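Long-range contact in CBS domain-containing protein (Listeria monocytogenes, PDB 6XNU), which binds the second messenger c-di-AMP and takes part in controlling (p)ppGpp and c-di-AMP homeostasis in Listeria: residues A76-D81 / V102-F107. Numbering follows the deposited sequence.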
loop_
_atom_site.group_PDB
_atom_site.type_symbol
_atom_site.label_atom_id
_atom_site.label_comp_id
_atom_site.label_asym_id
_atom_site.label_seq_id
_atom_site.Cartn_x
_atom_site.Cartn_y
_atom_site.Cartn_z
ATOM N N ALA A 76 8.458 0.553 4.071
ATOM C CA ALA A 76 8.741 0.260 5.470
ATOM C C ALA A 76 9.060 -1.213 5.692
ATOM O O ALA A 76 9.896 -1.540 6.545
ATOM C CB ALA A 76 7.562 0.677 6.349
ATOM N N ALA A 77 8.422 -2.116 4.939
ATOM C CA ALA A 77 8.693 -3.538 5.133
ATOM C C ALA A 77 10.118 -3.881 4.722
ATOM O O ALA A 77 10.786 -4.675 5.390
ATOM C CB ALA A 77 7.695 -4.387 4.351
ATOM N N MET A 78 10.610 -3.273 3.642
ATOM C CA MET A 78 11.988 -3.518 3.227
ATOM C C MET A 78 12.969 -3.027 4.277
ATOM O O MET A 78 13.981 -3.682 4.559
ATOM C CB MET A 78 12.270 -2.816 1.901
ATOM C CG MET A 78 11.461 -3.281 0.732
ATOM S SD MET A 78 11.878 -2.248 -0.692
ATOM C CE MET A 78 10.370 -2.378 -1.648
ATOM N N ILE A 79 12.681 -1.867 4.863
ATOM C CA ILE A 79 13.558 -1.288 5.874
ATOM C C ILE A 79 13.562 -2.146 7.134
ATOM O O ILE A 79 14.624 -2.484 7.674
ATOM C CB ILE A 79 13.112 0.156 6.171
ATOM C CG1 ILE A 79 13.419 1.066 4.979
ATOM C CG2 ILE A 79 13.704 0.657 7.476
ATOM C CD1 ILE A 79 12.729 2.409 5.058
ATOM N N THR A 80 12.375 -2.517 7.619
ATOM C CA THR A 80 12.298 -3.236 8.891
ATOM C C THR A 80 12.847 -4.652 8.760
ATOM O O THR A 80 13.463 -5.174 9.699
ATOM C CB THR A 80 10.857 -3.262 9.397
ATOM O OG1 THR A 80 10.361 -1.920 9.467
ATOM C CG2 THR A 80 10.792 -3.886 10.785
ATOM N N ASP A 81 12.619 -5.297 7.615
ATOM C CA ASP A 81 13.197 -6.616 7.391
ATOM C C ASP A 81 14.715 -6.570 7.521
ATOM O O ASP A 81 15.328 -7.481 8.092
ATOM C CB ASP A 81 12.786 -7.140 6.017
ATOM C CG ASP A 81 13.531 -8.399 5.627
ATOM O OD1 ASP A 81 13.055 -9.503 5.957
ATOM O OD2 ASP A 81 14.600 -8.282 4.991
ATOM N N VAL A 102 18.771 -1.473 0.795
ATOM C CA VAL A 102 17.573 -2.282 0.960
ATOM C C VAL A 102 16.541 -2.066 -0.136
ATOM O O VAL A 102 15.600 -2.864 -0.240
ATOM C CB VAL A 102 16.917 -2.054 2.342
ATOM C CG1 VAL A 102 17.966 -2.074 3.439
ATOM C CG2 VAL A 102 16.142 -0.751 2.365
ATOM N N MET A 103 16.676 -1.030 -0.954
ATOM C CA MET A 103 15.649 -0.717 -1.938
ATOM C C MET A 103 15.530 -1.811 -2.996
ATOM O O MET A 103 16.483 -2.543 -3.283
ATOM C CB MET A 103 15.959 0.614 -2.614
ATOM C CG MET A 103 17.178 0.549 -3.511
ATOM S SD MET A 103 17.572 2.151 -4.216
ATOM C CE MET A 103 19.028 1.768 -5.192
ATOM N N GLN A 104 14.343 -1.904 -3.585
ATOM C CA GLN A 104 14.084 -2.803 -4.702
ATOM C C GLN A 104 14.589 -2.160 -5.991
ATOM O O GLN A 104 14.217 -1.027 -6.313
ATOM C CB GLN A 104 12.589 -3.105 -4.780
ATOM C CG GLN A 104 12.053 -3.523 -6.139
ATOM C CD GLN A 104 10.564 -3.808 -6.081
ATOM O OE1 GLN A 104 10.098 -4.530 -5.198
ATOM N NE2 GLN A 104 9.805 -3.229 -7.007
ATOM N N THR A 105 15.454 -2.865 -6.717
ATOM C CA THR A 105 16.000 -2.355 -7.967
ATOM C C THR A 105 15.353 -2.988 -9.188
ATOM O O THR A 105 15.679 -2.609 -10.316
ATOM C CB THR A 105 17.509 -2.585 -8.011
ATOM O OG1 THR A 105 17.766 -3.979 -7.822
ATOM C CG2 THR A 105 18.209 -1.787 -6.917
ATOM N N ASP A 106 14.447 -3.935 -8.980
ATOM C CA ASP A 106 13.741 -4.655 -10.035
ATOM C C ASP A 106 12.322 -4.099 -10.111
ATOM O O ASP A 106 11.426 -4.541 -9.393
ATOM C CB ASP A 106 13.737 -6.145 -9.718
ATOM C CG ASP A 106 13.295 -6.429 -8.277
ATOM O OD1 ASP A 106 13.980 -5.974 -7.326
ATOM O OD2 ASP A 106 12.243 -7.086 -8.092
ATOM N N PHE A 107 12.107 -3.118 -10.982
ATOM C CA PHE A 107 10.788 -2.504 -11.080
ATOM C C PHE A 107 10.493 -2.117 -12.532
ATOM O O PHE A 107 11.419 -1.811 -13.289
ATOM C CB PHE A 107 10.674 -1.260 -10.183
ATOM C CG PHE A 107 11.786 -0.275 -10.376
ATOM C CD1 PHE A 107 11.712 0.694 -11.361
ATOM C CD2 PHE A 107 12.917 -0.323 -9.577
ATOM C CE1 PHE A 107 12.753 1.594 -11.553
ATOM C CE2 PHE A 107 13.956 0.573 -9.759
ATOM C CZ PHE A 107 13.875 1.533 -10.745
#
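With CG anti to its carbonyl carbon (chi1 -63°) and the chain extended beyond, M78 reaches from helix 76-82 along the backbone of 102-104, while V102, with CG1 anti to the carbonyl carbon (chi1 -46°) and CG2 therefore between the backbone N and that carbon, turns CG2 toward I79. In this paired CBS fold the contact illustrates how a loop is laid against a helix: the chain running from helix 99-102 to strand 109-110 packs on the helix that follows strand 70-75. The polarisable thioether sulfur lies against peptide atoms and carbon alike. M78 SD sits 3.8 Å from V102 O and equally far, 3.8 Å, from Q104 N, in van der Waals contact with both. Deeper in, V102 CG2 packs on I79 CG1 at 4.2 Å, the two side chains crossing at a slant; I79 is buried, also touching L50 and L53 of helix 46-56, and both I79 and V102 rest on I74. V102 CB also approaches M78 O, at 4.0 Å. Backbone hydrogen bonding between Q104 and L73 ties this loop to strand 70-75. Farther out, the terminal methyl of M78 meets the base of the Q104 side chain, CE lying 3.9 Å from Q104 CB.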